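Local coordinates for protein probable M18-family aminopeptidase 1 (Thermotoga maritima, PDB 2GLF) that probably removes amino acids from the N-terminal ends of peptides as a metal-dependent aminopeptidase of the M18 family, at residues 61-66 against 75-80; 99-104 against 115-120; 105-110 against 197-202; 146-151 against 211-216; 383-388 against 440-445. All coordinates share one frame; numbering follows the deposited sequence.

Contact 1. Residues 61-66 against 75-80; sequences NMTVYA and AFRVVD
A beta hairpin of the large mixed sheet, strands 64-67 and 73-77, brings Tyr65 beside Ala75 and Val64 beside Phe76. Over the short segments the strands run antiparallel at 159°. Tyr65 and Ala75 form a non-hydrogen-bonded pair, and their CB atoms lie 4.0 Å apart on one face of the sheet. The Tyr65 ring then leads away from the second strand. Its hydroxyl is hydrogen-bonded to Asp45 of helix 33-45, and Leu44 of that helix touches both Tyr65 and Ala75. Phe76 N donates to Val64 O at 2.7 Å. Next to this bond, Val64 CG2 lies 4.2 Å from Phe76 CB and meets the Phe76 ring at its edge, near the ring plane. Val64 CG2 sits between its own backbone N and carbonyl carbon, with CG1 anti to the carbonyl carbon (chi1 -62°). Beyond the regular strands, Met62 N donates to Val78 O at 2.8 Å. The CB atoms of Met62, a selenomethionine, and Val78 are 3.9 Å apart. Helix 292-303 packs against Met62, Phe76 and Val78. The chemistry is thus divided. Backbone hydrogen bonds hold the two strands together, and apolar side chains supply the packing, both across the hairpin and onto the helices.

Contact 2. Residues 99-104 against 115-120; sequences DFKPNP and KTHYYG
Lys101 and Lys115 both start with CG anti to the carbonyl carbon (chi1 -80° and -54°), and beyond that their chains differ. Lys101 is extended, with CE 3.7 Å from Thr116 O. Lys115 bends at chi3 (85°) and again at chi4. Their ammonium groups end close together, with Lys101 NZ 3.8 Å from Lys115 NZ. Glu182 bridges the two like charges, one carboxylate oxygen to each. Lys101 has a further salt bridge to Asp340 of the second subunit. The backbones belong to the hairpin of strands 97-108 and 111-119 in the antiparallel six-stranded sheet. Asp99 and His117 form a hydrogen-bonded pair: Asp99 N to His117 O is 3.0 Å, and His117 N to Asp99 O is 2.8 Å. Lys101 N donates to Lys115 O at 3.1 Å. After the chain turns a corner at Pro102 and Asn103, Lys115 N donates to Pro104 O at 2.8 Å. Asp99 OD2 lies 3.9 Å from Tyr119 CB. The Asp99 carboxylate forms salt bridges with Arg97 and with Lys362 of the second subunit. The buried charges are therefore matched largely by partners outside the two segments. Glu182 would probably offset the repulsion between the two lysines, and the bridges to Asp340 and Lys362 tie this hairpin to the second subunit.

Contact 3. Residues 105-110 against 197-202; sequences LIEDEQ and EKEAVK
Glu107 OE1 accepts two backbone hydrogen bonds from the first turn of helix 200-213. The bond from Lys202 N to OE1 is the straighter, at 2.8 Å and 165°; that from Val201 N is weak. Glu107 reaches there with CG anti to the backbone N (chi1 -179°) and an extended chain. Its negative charge would probably suit the positive end of the helix dipole. In a third bond, Lys202 NZ donates to Leu105 O at 3.0 Å from above the carbonyl plane, and NZ also forms a salt bridge with Glu217. The apolar contacts involve the same lysine, whose CG lies 3.6 Å from Leu105 CD1. An alanine at Lys202 would probably leave Glu217 without this charge partner and Leu105 O without its lysine donor, and open a gap beside Leu105. Val201 CG2 touches Gln110 O at 3.3 Å. The helix start thus rests against the end of strand 97-108. Val201 also meets Ala112 of strand 111-119, and Leu105 touches Val205 and Leu206 further along the helix.

Contact 4. Residues 146-151 against 211-216; sequences IEIHIG and EMYGIT
Ile148 CD1 sits over the centre of the Tyr213 ring, a CH-pi contact with the methyl carbon 3.4 Å from the ring centroid and 14° off the ring normal. It joins strand 145-150, an outermost strand of the antiparallel six-stranded sheet within this chain, to the C-terminal part of helix 200-213. Met212 CG lies near the opposite face of the ring, offset toward the rim, but that side chain is poorly ordered. Three isoleucines at alternate positions of the strand, Ile146, Ile148 and Ile150, meet Tyr213. Ile146 CG2 is 3.8 Å from Tyr213 CB, while its CD1 touches Ile215 CG2, just past the helix. Ile215 also packs on Leu138 of the neighbouring strand 132-139. At the far end of the ring, Ile150 CD1 lies 3.3 Å from Tyr213 OH. Tyr213 CG is anti to the carbonyl carbon (chi1 -48°), which carries it from CB toward the strand. An alanine at Tyr213 would probably open a gap over Ile148 CD1 and Ile150 CD1 and break the water link from the helix to the strand. That link is one water, 3.1 Å from Tyr213 OH, which accepts a hydrogen bond from His149 N at 2.9 Å.

Contact 5. Residues 383-388 against 440-445; sequences QGVIWQ and YVAYRS
Val385 touches three residues of helix 433-449 with its two methyl groups. CG1 lies 3.7 Å from Ala442 CB. CG2 lies 4.3 Å from Val441 CG1 and 3.7 Å from Ser445 OG. CG1 is anti to the backbone N (chi1 -169°) and CG2 is anti to the carbonyl carbon, which divides the methyls between Ala442 and the pair Val441 and Ser445. Gln383 adds an aliphatic contact, its CG 3.7 Å from Ser445 CB. No hydrogen bond crosses between the two segments, so the contact is packing alone. The second shell helps position the groups that meet. Ser445 OG donates to Val441 O at 2.8 Å, one turn back. The same carbonyl oxygen accepts the backbone bond from Ser445 N at 3.0 Å, so two donors grip it. Gly384, the first residue after helix 370-382 to leave helical angles, has positive phi in a Schellman motif. Ile386 N is hydrogen-bonded to Glu438, a further tie to helix 433-449. Leu380 of helix 370-382 packs against both Val385 and Ala442. The contact therefore lies where the chain leaves helix 370-382, crosses against helix 433-449 and enters strand 387-389, an outermost strand of the mixed sheet within this chain.

Contacts 2, 3 and 4 gather around one sheet, and contacts 1 and 5 belong to another. Contacts 1 and 5 lie in the mixed sheet and its helices, with centres 23 Å apart. Contacts 2, 3 and 4 all reach the antiparallel six-stranded sheet, their centres 17 to 20 Å apart. Contacts 2 and 3 share strand 97-108 and touch through Lys115 and Ile106; contacts 3 and 4 use the two ends of helix 200-213. Along the chain, contact 1 closes first and contact 5 comes last, while contact 3 alternates with both 2 and 4. Contacts 2 and 3 both touch the second subunit, so this sheet region helps to build the twelve-chain assembly.

Contact 1. Residues 61-66 against 75-80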
# COMPACT_ATOMS: atom_id res chain seq x y z
N ASN A 61 61.85 35.10 9.71
CA ASN A 61 61.87 34.61 8.34
C ASN A 61 62.09 33.11 8.30
O ASN A 61 63.22 32.63 8.34
CB ASN A 61 62.96 35.32 7.53
CG ASN A 61 62.94 34.92 6.07
OD1 ASN A 61 63.32 33.81 5.71
ND2 ASN A 61 62.49 35.83 5.22
N MSE A 62 60.99 32.37 8.22
CA MSE A 62 61.04 30.91 8.19
C MSE A 62 60.27 30.38 6.99
O MSE A 62 59.25 30.95 6.59
CB MSE A 62 60.42 30.32 9.46
CG MSE A 62 61.00 30.82 10.77
SE MSE A 62 60.02 30.17 12.34
CE MSE A 62 60.68 28.37 12.37
N THR A 63 60.76 29.29 6.43
CA THR A 63 60.11 28.61 5.31
C THR A 63 60.08 27.17 5.81
O THR A 63 60.81 26.30 5.34
CB THR A 63 60.94 28.72 4.02
OG1 THR A 63 62.25 28.19 4.26
CG2 THR A 63 61.06 30.17 3.59
N VAL A 64 59.22 26.94 6.80
CA VAL A 64 59.10 25.66 7.46
C VAL A 64 57.86 24.85 7.15
O VAL A 64 56.94 25.32 6.48
CB VAL A 64 59.14 25.84 8.98
CG1 VAL A 64 60.47 26.45 9.39
CG2 VAL A 64 57.98 26.74 9.40
N TYR A 65 57.84 23.63 7.66
CA TYR A 65 56.70 22.75 7.49
C TYR A 65 56.74 21.67 8.56
O TYR A 65 57.80 21.23 8.98
CB TYR A 65 56.70 22.11 6.10
CG TYR A 65 57.80 21.10 5.86
CD1 TYR A 65 57.82 19.87 6.53
CD2 TYR A 65 58.83 21.37 4.95
CE1 TYR A 65 58.84 18.94 6.31
CE2 TYR A 65 59.85 20.45 4.71
CZ TYR A 65 59.86 19.24 5.40
OH TYR A 65 60.89 18.35 5.21
N ALA A 66 55.56 21.26 9.01
CA ALA A 66 55.46 20.22 10.02
C ALA A 66 54.60 19.09 9.47
O ALA A 66 53.51 19.33 8.95
CB ALA A 66 54.83 20.79 11.28
N ALA A 75 52.60 23.83 6.05
CA ALA A 75 53.77 24.52 5.54
C ALA A 75 53.60 26.02 5.70
O ALA A 75 52.60 26.58 5.26
CB ALA A 75 53.99 24.17 4.08
N PHE A 76 54.58 26.66 6.32
CA PHE A 76 54.50 28.10 6.50
C PHE A 76 55.66 28.82 5.84
O PHE A 76 56.66 28.22 5.44
CB PHE A 76 54.49 28.48 7.98
CG PHE A 76 53.45 27.78 8.79
CD1 PHE A 76 53.78 26.64 9.54
CD2 PHE A 76 52.13 28.23 8.80
CE1 PHE A 76 52.81 25.97 10.28
CE2 PHE A 76 51.15 27.56 9.53
CZ PHE A 76 51.49 26.43 10.27
N ARG A 77 55.49 30.13 5.72
CA ARG A 77 56.50 31.03 5.19
C ARG A 77 56.36 32.24 6.10
O ARG A 77 55.78 33.26 5.73
CB ARG A 77 56.21 31.40 3.73
CG ARG A 77 56.66 30.34 2.74
CD ARG A 77 56.49 30.80 1.31
NE ARG A 77 57.30 31.98 1.02
CZ ARG A 77 57.26 32.66 -0.13
NH1 ARG A 77 56.46 32.26 -1.11
NH2 ARG A 77 58.02 33.73 -0.29
N VAL A 78 56.85 32.08 7.33
CA VAL A 78 56.80 33.14 8.32
C VAL A 78 57.68 34.24 7.77
O VAL A 78 58.83 34.00 7.39
CB VAL A 78 57.35 32.67 9.67
CG1 VAL A 78 57.35 33.81 10.66
CG2 VAL A 78 56.50 31.52 10.20
N VAL A 79 57.13 35.45 7.71
CA VAL A 79 57.84 36.58 7.14
C VAL A 79 57.76 37.81 8.04
O VAL A 79 58.36 38.85 7.74
CB VAL A 79 57.27 36.88 5.74
CG1 VAL A 79 57.83 38.16 5.18
CG2 VAL A 79 57.60 35.73 4.80
N ASP A 80 57.04 37.70 9.14
CA ASP A 80 56.91 38.81 10.07
C ASP A 80 56.51 38.26 11.44
O ASP A 80 56.59 37.05 11.67
CB ASP A 80 55.85 39.79 9.59
CG ASP A 80 56.03 41.18 10.18
OD1 ASP A 80 56.36 41.28 11.38
OD2 ASP A 80 55.83 42.18 9.45

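Contact 2. Residues 99-104 against 115-120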
# COMPACT_ATOMS: atom_id res chain seq x y z
N ASP A 99 38.97 0.58 2.44
CA ASP A 99 40.05 0.15 3.32
C ASP A 99 39.98 -1.35 3.57
O ASP A 99 38.90 -1.87 3.83
CB ASP A 99 39.99 0.85 4.68
CG ASP A 99 40.28 2.34 4.62
OD1 ASP A 99 40.95 2.79 3.66
OD2 ASP A 99 39.84 3.05 5.55
N PHE A 100 41.11 -2.03 3.50
CA PHE A 100 41.16 -3.46 3.80
C PHE A 100 40.76 -3.56 5.28
O PHE A 100 41.19 -2.74 6.09
CB PHE A 100 42.60 -3.98 3.67
CG PHE A 100 42.98 -4.49 2.31
CD1 PHE A 100 42.33 -4.04 1.16
CD2 PHE A 100 44.02 -5.41 2.17
CE1 PHE A 100 42.72 -4.50 -0.10
CE2 PHE A 100 44.42 -5.86 0.93
CZ PHE A 100 43.77 -5.40 -0.21
N LYS A 101 39.94 -4.54 5.64
CA LYS A 101 39.57 -4.71 7.04
C LYS A 101 40.80 -5.26 7.76
O LYS A 101 41.77 -5.64 7.12
CB LYS A 101 38.42 -5.70 7.19
CG LYS A 101 37.05 -5.12 6.91
CD LYS A 101 35.96 -6.09 7.34
CE LYS A 101 34.58 -5.50 7.14
NZ LYS A 101 33.53 -6.51 7.40
N PRO A 102 40.77 -5.30 9.10
CA PRO A 102 41.94 -5.83 9.83
C PRO A 102 42.32 -7.25 9.37
O PRO A 102 43.50 -7.55 9.19
CB PRO A 102 41.48 -5.76 11.28
CG PRO A 102 40.62 -4.53 11.29
CD PRO A 102 39.79 -4.72 10.04
N ASN A 103 41.33 -8.13 9.21
CA ASN A 103 41.60 -9.48 8.72
C ASN A 103 40.88 -9.54 7.38
O ASN A 103 39.79 -10.11 7.28
CB ASN A 103 41.02 -10.54 9.65
CG ASN A 103 41.58 -10.46 11.05
OD1 ASN A 103 42.79 -10.36 11.24
ND2 ASN A 103 40.71 -10.52 12.04
N PRO A 104 41.47 -8.94 6.34
CA PRO A 104 40.91 -8.88 4.98
C PRO A 104 40.91 -10.18 4.18
O PRO A 104 40.04 -10.37 3.33
CB PRO A 104 41.76 -7.81 4.32
CG PRO A 104 43.11 -8.10 4.88
CD PRO A 104 42.82 -8.32 6.36
N LYS A 115 38.32 -8.49 2.06
CA LYS A 115 37.14 -7.76 2.49
C LYS A 115 37.56 -6.32 2.77
O LYS A 115 38.64 -6.06 3.31
CB LYS A 115 36.56 -8.37 3.77
CG LYS A 115 36.24 -9.85 3.70
CD LYS A 115 35.37 -10.27 4.87
CE LYS A 115 33.88 -10.03 4.59
NZ LYS A 115 33.51 -8.62 4.25
N THR A 116 36.73 -5.37 2.39
CA THR A 116 37.06 -3.99 2.65
C THR A 116 35.94 -3.37 3.46
O THR A 116 34.94 -4.02 3.75
CB THR A 116 37.21 -3.18 1.37
OG1 THR A 116 35.92 -2.99 0.78
CG2 THR A 116 38.11 -3.90 0.39
N HIS A 117 36.14 -2.11 3.80
CA HIS A 117 35.17 -1.33 4.55
C HIS A 117 35.36 0.04 3.90
O HIS A 117 36.44 0.62 3.98
CB HIS A 117 35.55 -1.31 6.02
CG HIS A 117 34.50 -0.71 6.90
ND1 HIS A 117 33.94 0.52 6.66
CD2 HIS A 117 33.92 -1.17 8.04
CE1 HIS A 117 33.06 0.80 7.61
NE2 HIS A 117 33.04 -0.21 8.46
N TYR A 118 34.33 0.55 3.24
CA TYR A 118 34.46 1.83 2.56
C TYR A 118 34.66 3.03 3.47
O TYR A 118 34.18 3.06 4.61
CB TYR A 118 33.27 2.06 1.62
CG TYR A 118 31.97 2.37 2.29
CD1 TYR A 118 31.61 3.69 2.57
CD2 TYR A 118 31.08 1.36 2.62
CE1 TYR A 118 30.38 3.99 3.17
CE2 TYR A 118 29.85 1.65 3.22
CZ TYR A 118 29.51 2.96 3.48
OH TYR A 118 28.30 3.24 4.06
N TYR A 119 35.41 4.00 2.96
CA TYR A 119 35.74 5.22 3.68
C TYR A 119 35.12 6.43 3.00
O TYR A 119 35.30 6.64 1.80
CB TYR A 119 37.26 5.38 3.71
CG TYR A 119 37.74 6.69 4.27
CD1 TYR A 119 37.90 6.86 5.64
CD2 TYR A 119 38.05 7.75 3.43
CE1 TYR A 119 38.36 8.06 6.15
CE2 TYR A 119 38.51 8.95 3.93
CZ TYR A 119 38.67 9.10 5.29
OH TYR A 119 39.17 10.28 5.79
N GLY A 120 34.39 7.24 3.77
CA GLY A 120 33.77 8.42 3.19
C GLY A 120 32.51 8.15 2.39
O GLY A 120 31.97 7.04 2.38

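Contact 3. Residues 105-110 against 197-202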
# COMPACT_ATOMS: atom_id res chain seq x y z
N LEU A 105 41.85 -11.07 4.44
CA LEU A 105 41.91 -12.30 3.67
C LEU A 105 41.00 -13.43 4.13
O LEU A 105 41.13 -13.95 5.24
CB LEU A 105 43.35 -12.82 3.61
CG LEU A 105 43.90 -13.23 2.24
CD1 LEU A 105 45.09 -14.15 2.47
CD2 LEU A 105 42.84 -13.93 1.40
N ILE A 106 40.07 -13.81 3.24
CA ILE A 106 39.13 -14.90 3.49
C ILE A 106 39.06 -15.69 2.18
O ILE A 106 39.51 -15.21 1.14
CB ILE A 106 37.71 -14.40 3.79
CG1 ILE A 106 37.05 -13.86 2.51
CG2 ILE A 106 37.76 -13.29 4.82
CD1 ILE A 106 35.60 -13.46 2.68
N GLU A 107 38.51 -16.90 2.25
CA GLU A 107 38.34 -17.71 1.05
C GLU A 107 36.89 -18.14 0.96
O GLU A 107 36.29 -18.52 1.96
CB GLU A 107 39.23 -18.96 1.06
CG GLU A 107 39.05 -19.77 -0.23
CD GLU A 107 39.94 -21.00 -0.32
OE1 GLU A 107 41.17 -20.86 -0.14
OE2 GLU A 107 39.41 -22.10 -0.59
N ASP A 108 36.32 -18.08 -0.24
CA ASP A 108 34.93 -18.48 -0.44
C ASP A 108 34.75 -19.04 -1.84
O ASP A 108 35.17 -18.43 -2.82
CB ASP A 108 33.99 -17.30 -0.24
CG ASP A 108 32.60 -17.73 0.18
OD1 ASP A 108 31.66 -16.92 0.06
OD2 ASP A 108 32.46 -18.88 0.65
N GLU A 109 34.10 -20.20 -1.93
CA GLU A 109 33.88 -20.86 -3.21
C GLU A 109 35.18 -20.95 -4.01
O GLU A 109 35.21 -20.70 -5.21
CB GLU A 109 32.80 -20.15 -4.02
CG GLU A 109 31.39 -20.30 -3.45
CD GLU A 109 31.02 -21.76 -3.10
OE1 GLU A 109 31.30 -22.68 -3.91
OE2 GLU A 109 30.44 -21.97 -2.01
N GLN A 110 36.25 -21.31 -3.30
CA GLN A 110 37.57 -21.47 -3.86
C GLN A 110 38.20 -20.20 -4.43
O GLN A 110 39.03 -20.25 -5.35
CB GLN A 110 37.53 -22.57 -4.93
CG GLN A 110 37.42 -23.99 -4.37
CD GLN A 110 36.13 -24.24 -3.59
OE1 GLN A 110 35.04 -24.26 -4.17
NE2 GLN A 110 36.26 -24.43 -2.27
N GLU A 197 44.83 -28.94 1.82
CA GLU A 197 43.51 -29.55 1.86
C GLU A 197 42.52 -28.65 2.59
O GLU A 197 41.36 -29.01 2.77
CB GLU A 197 43.59 -30.92 2.54
CG GLU A 197 44.20 -30.89 3.94
CD GLU A 197 44.45 -32.27 4.51
OE1 GLU A 197 44.92 -32.37 5.67
OE2 GLU A 197 44.18 -33.27 3.80
N LYS A 198 42.99 -27.48 3.01
CA LYS A 198 42.15 -26.52 3.72
C LYS A 198 42.41 -25.13 3.15
O LYS A 198 43.53 -24.62 3.25
CB LYS A 198 42.48 -26.54 5.21
CG LYS A 198 41.30 -26.24 6.12
CD LYS A 198 40.27 -27.35 6.05
CE LYS A 198 39.11 -27.12 7.01
NZ LYS A 198 38.13 -28.25 6.96
N GLU A 199 41.39 -24.53 2.56
CA GLU A 199 41.51 -23.20 1.95
C GLU A 199 42.82 -23.07 1.19
O GLU A 199 43.64 -22.20 1.48
CB GLU A 199 41.40 -22.12 3.03
CG GLU A 199 40.02 -22.08 3.68
CD GLU A 199 39.85 -20.95 4.68
OE1 GLU A 199 38.75 -20.85 5.26
OE2 GLU A 199 40.79 -20.16 4.90
N ALA A 200 43.00 -23.94 0.20
CA ALA A 200 44.21 -23.95 -0.62
C ALA A 200 44.49 -22.66 -1.39
O ALA A 200 45.65 -22.34 -1.68
CB ALA A 200 44.17 -25.13 -1.58
N VAL A 201 43.45 -21.91 -1.73
CA VAL A 201 43.66 -20.68 -2.49
C VAL A 201 44.15 -19.56 -1.58
O VAL A 201 45.10 -18.85 -1.93
CB VAL A 201 42.38 -20.22 -3.21
CG1 VAL A 201 42.68 -18.96 -4.00
CG2 VAL A 201 41.88 -21.31 -4.16
N LYS A 202 43.51 -19.40 -0.43
CA LYS A 202 43.91 -18.35 0.50
C LYS A 202 45.39 -18.58 0.80
O LYS A 202 46.22 -17.68 0.63
CB LYS A 202 43.10 -18.43 1.80
CG LYS A 202 43.42 -17.32 2.78
CD LYS A 202 42.70 -17.52 4.09
CE LYS A 202 43.08 -16.44 5.09
NZ LYS A 202 42.26 -16.47 6.34

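Contact 4. Residues 146-151 against 211-216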
# COMPACT_ATOMS: atom_id res chain seq x y z
N ILE A 146 56.56 -2.03 6.15
CA ILE A 146 56.50 -2.55 4.79
C ILE A 146 55.51 -1.79 3.92
O ILE A 146 54.32 -1.75 4.20
CB ILE A 146 56.12 -4.05 4.79
CG1 ILE A 146 57.20 -4.85 5.51
CG2 ILE A 146 55.95 -4.55 3.36
CD1 ILE A 146 56.98 -6.35 5.49
N GLU A 147 56.02 -1.19 2.85
CA GLU A 147 55.17 -0.43 1.93
C GLU A 147 54.51 -1.33 0.88
O GLU A 147 55.08 -2.34 0.47
CB GLU A 147 56.00 0.67 1.25
CG GLU A 147 55.42 2.06 1.43
CD GLU A 147 56.33 3.14 0.87
OE1 GLU A 147 56.59 3.14 -0.35
OE2 GLU A 147 56.77 4.00 1.66
N ILE A 148 53.31 -0.95 0.46
CA ILE A 148 52.57 -1.71 -0.53
C ILE A 148 52.03 -0.83 -1.66
O ILE A 148 51.33 0.15 -1.41
CB ILE A 148 51.38 -2.46 0.13
CG1 ILE A 148 51.91 -3.51 1.11
CG2 ILE A 148 50.53 -3.16 -0.94
CD1 ILE A 148 52.76 -4.57 0.45
N HIS A 149 52.37 -1.20 -2.89
CA HIS A 149 51.92 -0.49 -4.08
C HIS A 149 51.74 -1.48 -5.22
O HIS A 149 52.65 -1.71 -6.00
CB HIS A 149 52.93 0.57 -4.47
CG HIS A 149 53.17 1.59 -3.40
ND1 HIS A 149 52.23 2.54 -3.06
CD2 HIS A 149 54.22 1.79 -2.58
CE1 HIS A 149 52.70 3.28 -2.07
NE2 HIS A 149 53.90 2.84 -1.76
N ILE A 150 50.55 -2.07 -5.29
CA ILE A 150 50.26 -3.04 -6.33
C ILE A 150 49.15 -2.51 -7.23
O ILE A 150 48.11 -2.08 -6.74
CB ILE A 150 49.81 -4.36 -5.72
CG1 ILE A 150 50.78 -4.76 -4.60
CG2 ILE A 150 49.77 -5.44 -6.80
CD1 ILE A 150 50.43 -6.04 -3.90
N GLY A 151 49.38 -2.56 -8.54
CA GLY A 151 48.42 -2.06 -9.51
C GLY A 151 48.94 -0.73 -10.01
O GLY A 151 48.45 -0.15 -10.98
N GLU A 211 56.44 -14.53 0.44
CA GLU A 211 57.65 -14.59 -0.37
C GLU A 211 57.93 -13.23 -1.02
O GLU A 211 59.03 -12.98 -1.51
CB GLU A 211 57.51 -15.66 -1.45
CG GLU A 211 56.99 -16.98 -0.92
CD GLU A 211 57.15 -18.11 -1.92
OE1 GLU A 211 56.97 -17.87 -3.13
OE2 GLU A 211 57.46 -19.25 -1.48
N MSE A 212 56.93 -12.36 -1.02
CA MSE A 212 57.05 -11.05 -1.62
C MSE A 212 57.47 -9.97 -0.63
O MSE A 212 58.44 -9.25 -0.87
CB MSE A 212 55.72 -10.65 -2.26
CG MSE A 212 55.82 -9.44 -3.15
SE MSE A 212 57.18 -9.72 -4.49
CE MSE A 212 58.52 -8.49 -3.82
N TYR A 213 56.75 -9.86 0.48
CA TYR A 213 57.06 -8.85 1.49
C TYR A 213 57.48 -9.46 2.82
O TYR A 213 57.74 -8.74 3.78
CB TYR A 213 55.83 -7.96 1.71
CG TYR A 213 55.22 -7.47 0.42
CD1 TYR A 213 54.18 -8.16 -0.20
CD2 TYR A 213 55.71 -6.31 -0.20
CE1 TYR A 213 53.64 -7.71 -1.40
CE2 TYR A 213 55.18 -5.86 -1.40
CZ TYR A 213 54.14 -6.56 -1.99
OH TYR A 213 53.61 -6.09 -3.17
N GLY A 214 57.56 -10.78 2.86
CA GLY A 214 57.96 -11.47 4.07
C GLY A 214 56.93 -11.32 5.18
O GLY A 214 57.24 -11.53 6.35
N ILE A 215 55.70 -10.97 4.80
CA ILE A 215 54.63 -10.77 5.77
C ILE A 215 53.83 -12.01 6.13
O ILE A 215 53.86 -13.03 5.45
CB ILE A 215 53.64 -9.67 5.31
CG1 ILE A 215 53.02 -10.04 3.96
CG2 ILE A 215 54.35 -8.33 5.21
CD1 ILE A 215 51.99 -9.02 3.46
N THR A 216 53.11 -11.89 7.24
CA THR A 216 52.25 -12.94 7.76
C THR A 216 50.84 -12.35 7.84
O THR A 216 50.67 -11.13 7.87
CB THR A 216 52.72 -13.39 9.17
OG1 THR A 216 51.89 -14.46 9.63
CG2 THR A 216 52.64 -12.23 10.15
O HOH W 1 54.46 -3.12 -3.26

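Contact 5. Residues 383-388 against 440-445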
# COMPACT_ATOMS: atom_id res chain seq x y z
N GLN A 383 42.91 42.23 -8.58
CA GLN A 383 43.97 41.47 -9.24
C GLN A 383 43.45 40.88 -10.55
O GLN A 383 44.16 40.13 -11.24
CB GLN A 383 44.47 40.34 -8.34
CG GLN A 383 45.09 40.80 -7.03
CD GLN A 383 46.10 41.91 -7.22
OE1 GLN A 383 45.74 43.06 -7.46
NE2 GLN A 383 47.38 41.57 -7.12
N GLY A 384 42.21 41.21 -10.89
CA GLY A 384 41.61 40.71 -12.12
C GLY A 384 41.38 39.21 -12.17
O GLY A 384 41.45 38.59 -13.23
N VAL A 385 41.09 38.62 -11.01
CA VAL A 385 40.85 37.19 -10.94
C VAL A 385 39.40 36.86 -11.34
O VAL A 385 38.46 37.49 -10.87
CB VAL A 385 41.09 36.66 -9.52
CG1 VAL A 385 41.11 35.15 -9.51
CG2 VAL A 385 42.39 37.22 -8.98
N ILE A 386 39.24 35.89 -12.23
CA ILE A 386 37.92 35.48 -12.69
C ILE A 386 37.28 34.58 -11.62
O ILE A 386 37.84 33.55 -11.27
CB ILE A 386 38.01 34.69 -14.03
CG1 ILE A 386 38.24 35.66 -15.21
CG2 ILE A 386 36.73 33.92 -14.27
CD1 ILE A 386 39.52 36.42 -15.14
N TRP A 387 36.13 34.99 -11.11
CA TRP A 387 35.45 34.19 -10.09
C TRP A 387 33.93 34.18 -10.28
O TRP A 387 33.37 35.00 -11.02
CB TRP A 387 35.81 34.70 -8.69
CG TRP A 387 35.32 36.09 -8.41
CD1 TRP A 387 35.81 37.26 -8.93
CD2 TRP A 387 34.17 36.45 -7.63
NE1 TRP A 387 35.04 38.32 -8.51
CE2 TRP A 387 34.03 37.85 -7.72
CE3 TRP A 387 33.26 35.72 -6.86
CZ2 TRP A 387 33.00 38.54 -7.06
CZ3 TRP A 387 32.23 36.41 -6.21
CH2 TRP A 387 32.12 37.81 -6.32
N GLN A 388 33.26 33.25 -9.61
CA GLN A 388 31.81 33.12 -9.70
C GLN A 388 31.27 32.67 -8.35
O GLN A 388 31.99 32.05 -7.57
CB GLN A 388 31.45 32.10 -10.79
CG GLN A 388 32.05 30.71 -10.57
CD GLN A 388 31.73 29.74 -11.69
OE1 GLN A 388 30.62 29.74 -12.23
NE2 GLN A 388 32.69 28.88 -12.03
N TYR A 440 44.59 28.65 -8.67
CA TYR A 440 45.98 28.92 -8.32
C TYR A 440 46.24 30.43 -8.29
O TYR A 440 46.97 30.93 -7.45
CB TYR A 440 46.90 28.28 -9.35
CG TYR A 440 48.27 28.90 -9.43
CD1 TYR A 440 49.20 28.74 -8.39
CD2 TYR A 440 48.64 29.68 -10.52
CE1 TYR A 440 50.46 29.33 -8.46
CE2 TYR A 440 49.89 30.27 -10.60
CZ TYR A 440 50.79 30.09 -9.56
OH TYR A 440 52.03 30.70 -9.64
N VAL A 441 45.64 31.14 -9.24
CA VAL A 441 45.80 32.58 -9.32
C VAL A 441 45.10 33.23 -8.13
O VAL A 441 45.68 34.07 -7.45
CB VAL A 441 45.20 33.14 -10.61
CG1 VAL A 441 45.34 34.65 -10.64
CG2 VAL A 441 45.90 32.51 -11.81
N ALA A 442 43.86 32.83 -7.88
CA ALA A 442 43.08 33.36 -6.77
C ALA A 442 43.79 33.14 -5.44
O ALA A 442 43.96 34.08 -4.65
CB ALA A 442 41.70 32.72 -6.74
N TYR A 443 44.23 31.91 -5.19
CA TYR A 443 44.92 31.57 -3.95
C TYR A 443 46.21 32.36 -3.72
O TYR A 443 46.50 32.76 -2.59
CB TYR A 443 45.26 30.08 -3.93
CG TYR A 443 44.09 29.17 -3.66
CD1 TYR A 443 44.23 27.79 -3.74
CD2 TYR A 443 42.83 29.69 -3.34
CE1 TYR A 443 43.15 26.94 -3.50
CE2 TYR A 443 41.75 28.85 -3.10
CZ TYR A 443 41.92 27.47 -3.18
OH TYR A 443 40.86 26.62 -2.95
N ARG A 444 46.97 32.58 -4.78
CA ARG A 444 48.23 33.30 -4.70
C ARG A 444 48.02 34.77 -4.40
O ARG A 444 48.67 35.34 -3.52
CB ARG A 444 49.01 33.16 -6.01
CG ARG A 444 50.27 33.99 -6.06
CD ARG A 444 51.01 33.81 -7.38
NE ARG A 444 52.11 34.76 -7.51
CZ ARG A 444 52.99 34.76 -8.50
NH1 ARG A 444 52.90 33.86 -9.47
NH2 ARG A 444 53.96 35.67 -8.53
N SER A 445 47.12 35.40 -5.15
CA SER A 445 46.85 36.81 -4.97
C SER A 445 46.08 37.07 -3.68
O SER A 445 46.00 38.21 -3.22
CB SER A 445 46.09 37.36 -6.18
OG SER A 445 44.96 36.56 -6.47